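Local coordinates for protein PA0821 (Pseudomonas aeruginosa, PDB 7DRG) that is probably an immunity protein (antitoxin) of the type VI secretion system, thought to protect against a putative effector carrying a VRR-NUC nuclease domain, at residues 114-126 with 183-195. Numbering follows the deposited sequence.
Sequences TSGKKSRDAGAWL and AYNLSPTSWDNDE
Ser187 OG donates to Arg120 O at 2.6 Å, in the carbonyl plane and on a lone pair (C=O...donor angle 144°). Ser187 OG also accepts from Ser190 N at 3.0 Å, forming an ST motif; set anti to the backbone N (chi1 166°), on the carbonyl-carbon side, the one hydroxyl donates across the contact while accepting within its own turn. Asn185 ND2 meets Gly123 O at 2.8 Å, nearly along the C=O axis and close to the plane of the Asn185 amide, while Leu126 crosses that amide at a slant, its CB near ND2 and its CD2 near OD1. The third bond runs from Arg120 NE to Ser190 OG at 3.0 Å, with an N-H...acceptor angle of 163° and the hydroxyl at the guanidinium edge. The extended arginine chain passes Thr189 at about a right angle, Arg120 CG lying 3.6 Å from Thr189 OG1, and Arg120 NH2 makes a salt bridge with Glu31.

Van der Waals contacts of carbon with carbonyl oxygens accompany these bonds. Ala122 CB presses on the backbone of 185-187, 3.3 Å from Asn185 O, and the Pro188 ring rests its CD against Asp121 O at 3.5 Å.

In the type I turn 118-121, Asp121 OD2 accepts from Lys118 N and OD1 forms a salt bridge with Lys118 NZ, both met from above the carboxylate plane. The arrangement is a loop-to-loop junction: the connection between antiparallel strands 109-114 and 126-131 docks on the turn joining strand 182-186 to helix 191-204, in the part of the chain that belongs to the type VI immunity family for VRR-NUC.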
loop_
_atom_site.group_PDB
_atom_site.type_symbol
_atom_site.label_atom_id
_atom_site.label_comp_id
_atom_site.label_asym_id
_atom_site.label_seq_id
_atom_site.Cartn_x
_atom_site.Cartn_y
_atom_site.Cartn_z
ATOM N N THR B 114 23.353 -10.805 11.878
ATOM C CA THR B 114 22.723 -10.390 10.629
ATOM C C THR B 114 23.665 -10.646 9.460
ATOM O O THR B 114 24.844 -10.953 9.636
ATOM C CB THR B 114 22.321 -8.908 10.652
ATOM O OG1 THR B 114 23.496 -8.087 10.651
ATOM C CG2 THR B 114 21.467 -8.583 11.869
ATOM N N SER B 115 23.125 -10.494 8.247
ATOM C CA SER B 115 23.879 -10.741 7.023
ATOM C C SER B 115 23.900 -9.535 6.092
ATOM O O SER B 115 24.292 -9.674 4.930
ATOM C CB SER B 115 23.308 -11.956 6.275
ATOM O OG SER B 115 21.958 -11.716 5.899
ATOM N N GLY B 116 23.512 -8.355 6.563
ATOM C CA GLY B 116 23.595 -7.182 5.709
ATOM C C GLY B 116 25.037 -6.866 5.347
ATOM O O GLY B 116 25.952 -7.043 6.154
ATOM N N LYS B 117 25.247 -6.382 4.121
ATOM C CA LYS B 117 26.597 -5.986 3.724
ATOM C C LYS B 117 27.121 -4.867 4.617
ATOM O O LYS B 117 28.215 -4.968 5.188
ATOM C CB LYS B 117 26.622 -5.554 2.255
ATOM C CG LYS B 117 28.015 -5.161 1.782
ATOM C CD LYS B 117 28.041 -4.767 0.315
ATOM C CE LYS B 117 29.391 -4.157 -0.052
ATOM N NZ LYS B 117 30.536 -5.050 0.297
ATOM N N LYS B 118 26.362 -3.786 4.739
ATOM C CA LYS B 118 26.633 -2.762 5.733
ATOM C C LYS B 118 25.908 -3.115 7.026
ATOM O O LYS B 118 24.877 -3.786 7.006
ATOM C CB LYS B 118 26.190 -1.394 5.218
ATOM C CG LYS B 118 26.803 -1.044 3.866
ATOM C CD LYS B 118 26.731 0.444 3.558
ATOM C CE LYS B 118 25.500 0.790 2.745
ATOM N NZ LYS B 118 24.250 0.628 3.525
ATOM N N SER B 119 26.471 -2.687 8.160
ATOM C CA SER B 119 25.834 -2.996 9.437
ATOM C C SER B 119 24.426 -2.412 9.521
ATOM O O SER B 119 23.587 -2.938 10.263
ATOM C CB SER B 119 26.700 -2.492 10.601
ATOM O OG SER B 119 26.833 -1.077 10.560
ATOM N N ARG B 120 24.153 -1.353 8.755
ATOM C CA ARG B 120 22.851 -0.709 8.700
ATOM C C ARG B 120 21.861 -1.463 7.819
ATOM O O ARG B 120 20.652 -1.230 7.925
ATOM C CB ARG B 120 23.037 0.722 8.183
ATOM C CG ARG B 120 21.851 1.648 8.334
ATOM C CD ARG B 120 22.195 2.988 7.722
ATOM N NE ARG B 120 21.144 3.977 7.920
ATOM C CZ ARG B 120 21.148 5.174 7.349
ATOM N NH1 ARG B 120 22.146 5.513 6.545
ATOM N NH2 ARG B 120 20.156 6.025 7.576
ATOM N N ASP B 121 22.343 -2.351 6.952
ATOM C CA ASP B 121 21.477 -3.046 6.007
ATOM C C ASP B 121 20.671 -4.144 6.688
ATOM O O ASP B 121 21.206 -4.936 7.471
ATOM C CB ASP B 121 22.292 -3.689 4.886
ATOM C CG ASP B 121 22.865 -2.691 3.906
ATOM O OD1 ASP B 121 22.343 -1.559 3.817
ATOM O OD2 ASP B 121 23.835 -3.063 3.206
ATOM N N ALA B 122 19.388 -4.218 6.344
ATOM C CA ALA B 122 18.627 -5.438 6.586
ATOM C C ALA B 122 19.249 -6.590 5.812
ATOM O O ALA B 122 19.754 -6.412 4.702
ATOM C CB ALA B 122 17.168 -5.253 6.167
ATOM N N GLY B 123 19.233 -7.778 6.419
ATOM C CA GLY B 123 19.753 -8.961 5.773
ATOM C C GLY B 123 18.772 -10.110 5.908
ATOM O O GLY B 123 17.943 -10.144 6.817
ATOM N N ALA B 124 18.888 -11.061 4.981
ATOM C CA ALA B 124 17.938 -12.165 4.915
ATOM C C ALA B 124 18.272 -13.311 5.860
ATOM O O ALA B 124 17.390 -14.123 6.145
ATOM C CB ALA B 124 17.848 -12.687 3.478
ATOM N N TRP B 125 19.504 -13.388 6.357
ATOM C CA TRP B 125 19.888 -14.350 7.382
ATOM C C TRP B 125 19.876 -13.640 8.728
ATOM O O TRP B 125 20.444 -12.551 8.857
ATOM C CB TRP B 125 21.285 -14.918 7.127
ATOM C CG TRP B 125 21.454 -15.734 5.875
ATOM C CD1 TRP B 125 21.847 -15.285 4.653
ATOM C CD2 TRP B 125 21.288 -17.155 5.748
ATOM N NE1 TRP B 125 21.920 -16.333 3.764
ATOM C CE2 TRP B 125 21.581 -17.490 4.412
ATOM C CE3 TRP B 125 20.911 -18.169 6.630
ATOM C CZ2 TRP B 125 21.505 -18.798 3.935
ATOM C CZ3 TRP B 125 20.840 -19.472 6.158
ATOM C CH2 TRP B 125 21.138 -19.772 4.820
ATOM N N LEU B 126 19.235 -14.250 9.719
ATOM C CA LEU B 126 19.070 -13.627 11.027
ATOM C C LEU B 126 19.073 -14.697 12.106
ATOM O O LEU B 126 18.491 -15.769 11.924
ATOM C CB LEU B 126 17.758 -12.841 11.100
ATOM C CG LEU B 126 17.356 -12.313 12.479
ATOM C CD1 LEU B 126 18.144 -11.058 12.783
ATOM C CD2 LEU B 126 15.851 -12.066 12.562
ATOM N N ALA B 183 8.251 -12.610 6.249
ATOM C CA ALA B 183 8.384 -11.397 7.046
ATOM C C ALA B 183 9.472 -10.537 6.431
ATOM O O ALA B 183 10.320 -11.019 5.676
ATOM C CB ALA B 183 8.723 -11.694 8.512
ATOM N N TYR B 184 9.435 -9.251 6.761
ATOM C CA TYR B 184 10.522 -8.345 6.422
ATOM C C TYR B 184 11.443 -8.193 7.620
ATOM O O TYR B 184 10.998 -7.778 8.695
ATOM C CB TYR B 184 10.009 -6.968 6.000
ATOM C CG TYR B 184 9.481 -6.959 4.600
ATOM C CD1 TYR B 184 10.342 -6.874 3.513
ATOM C CD2 TYR B 184 8.124 -7.092 4.355
ATOM C CE1 TYR B 184 9.857 -6.896 2.223
ATOM C CE2 TYR B 184 7.628 -7.102 3.065
ATOM C CZ TYR B 184 8.500 -7.014 2.007
ATOM O OH TYR B 184 8.018 -7.039 0.719
ATOM N N ASN B 185 12.720 -8.516 7.435
ATOM C CA ASN B 185 13.726 -8.032 8.371
ATOM C C ASN B 185 13.972 -6.566 8.065
ATOM O O ASN B 185 14.117 -6.195 6.899
ATOM C CB ASN B 185 15.032 -8.815 8.245
ATOM C CG ASN B 185 14.955 -10.182 8.877
ATOM O OD1 ASN B 185 14.111 -10.430 9.741
ATOM N ND2 ASN B 185 15.853 -11.069 8.471
ATOM N N LEU B 186 14.000 -5.731 9.096
ATOM C CA LEU B 186 14.269 -4.310 8.922
ATOM C C LEU B 186 15.703 -3.998 9.333
ATOM O O LEU B 186 16.397 -4.813 9.948
ATOM C CB LEU B 186 13.287 -3.464 9.736
ATOM C CG LEU B 186 11.805 -3.759 9.495
ATOM C CD1 LEU B 186 10.947 -2.780 10.294
ATOM C CD2 LEU B 186 11.461 -3.695 8.014
ATOM N N SER B 187 16.141 -2.794 8.975
ATOM C CA SER B 187 17.473 -2.341 9.331
ATOM C C SER B 187 17.688 -2.465 10.839
ATOM O O SER B 187 16.812 -2.068 11.620
ATOM C CB SER B 187 17.664 -0.889 8.889
ATOM O OG SER B 187 18.818 -0.343 9.508
ATOM N N PRO B 188 18.817 -3.025 11.285
ATOM C CA PRO B 188 19.027 -3.194 12.732
ATOM C C PRO B 188 19.093 -1.885 13.491
ATOM O O PRO B 188 18.798 -1.863 14.691
ATOM C CB PRO B 188 20.365 -3.946 12.805
ATOM C CG PRO B 188 20.495 -4.621 11.479
ATOM C CD PRO B 188 19.856 -3.695 10.486
ATOM N N THR B 189 19.470 -0.794 12.831
ATOM C CA THR B 189 19.625 0.492 13.496
ATOM C C THR B 189 18.627 1.542 13.050
ATOM O O THR B 189 18.335 2.462 13.819
ATOM C CB THR B 189 21.038 1.046 13.271
ATOM O OG1 THR B 189 21.320 1.094 11.865
ATOM C CG2 THR B 189 22.052 0.171 13.960
ATOM N N SER B 190 18.109 1.439 11.826
ATOM C CA SER B 190 17.292 2.496 11.237
ATOM C C SER B 190 15.851 2.055 11.005
ATOM O O SER B 190 15.157 2.640 10.167
ATOM C CB SER B 190 17.910 2.983 9.926
ATOM O OG SER B 190 19.213 3.502 10.133
ATOM N N TRP B 191 15.386 1.055 11.758
ATOM C CA TRP B 191 14.078 0.447 11.520
ATOM C C TRP B 191 12.934 1.451 11.615
ATOM O O TRP B 191 11.885 1.247 10.991
ATOM C CB TRP B 191 13.860 -0.688 12.520
ATOM C CG TRP B 191 14.330 -0.295 13.884
ATOM C CD1 TRP B 191 15.579 -0.484 14.408
ATOM C CD2 TRP B 191 13.578 0.400 14.883
ATOM N NE1 TRP B 191 15.645 0.039 15.676
ATOM C CE2 TRP B 191 14.428 0.587 15.992
ATOM C CE3 TRP B 191 12.266 0.876 14.952
ATOM C CZ2 TRP B 191 14.008 1.224 17.157
ATOM C CZ3 TRP B 191 11.851 1.511 16.105
ATOM C CH2 TRP B 191 12.718 1.680 17.193
ATOM N N ASP B 192 13.095 2.518 12.405
ATOM C CA ASP B 192 12.029 3.511 12.489
ATOM C C ASP B 192 11.774 4.162 11.134
ATOM O O ASP B 192 10.638 4.550 10.837
ATOM C CB ASP B 192 12.359 4.572 13.538
ATOM C CG ASP B 192 11.171 5.459 13.854
ATOM O OD1 ASP B 192 10.160 4.936 14.375
ATOM O OD2 ASP B 192 11.250 6.676 13.583
ATOM N N ASN B 193 12.813 4.284 10.299
ATOM C CA ASN B 193 12.624 4.764 8.933
ATOM C C ASN B 193 11.848 3.776 8.082
ATOM O O ASN B 193 11.261 4.164 7.064
ATOM C CB ASN B 193 13.966 4.999 8.234
ATOM C CG ASN B 193 14.788 6.091 8.874
ATOM O OD1 ASN B 193 14.268 6.934 9.603
ATOM N ND2 ASN B 193 16.085 6.093 8.582
ATOM N N ASP B 194 11.848 2.503 8.465
ATOM C CA ASP B 194 11.454 1.448 7.562
ATOM C C ASP B 194 10.192 0.712 7.972
ATOM O O ASP B 194 9.647 -0.028 7.149
ATOM C CB ASP B 194 12.628 0.475 7.395
ATOM C CG ASP B 194 13.843 1.169 6.804
ATOM O OD1 ASP B 194 13.741 1.676 5.666
ATOM O OD2 ASP B 194 14.877 1.276 7.492
ATOM N N GLU B 195 9.696 0.914 9.192
ATOM C CA GLU B 195 8.363 0.425 9.533
ATOM C C GLU B 195 7.293 0.850 8.533
ATOM O O GLU B 195 6.391 0.041 8.260
ATOM C CB GLU B 195 7.970 0.884 10.944
ATOM C CG GLU B 195 8.787 0.236 12.057
ATOM C CD GLU B 195 8.300 0.615 13.443
ATOM O OE1 GLU B 195 7.633 1.664 13.578
ATOM O OE2 GLU B 195 8.581 -0.141 14.402
#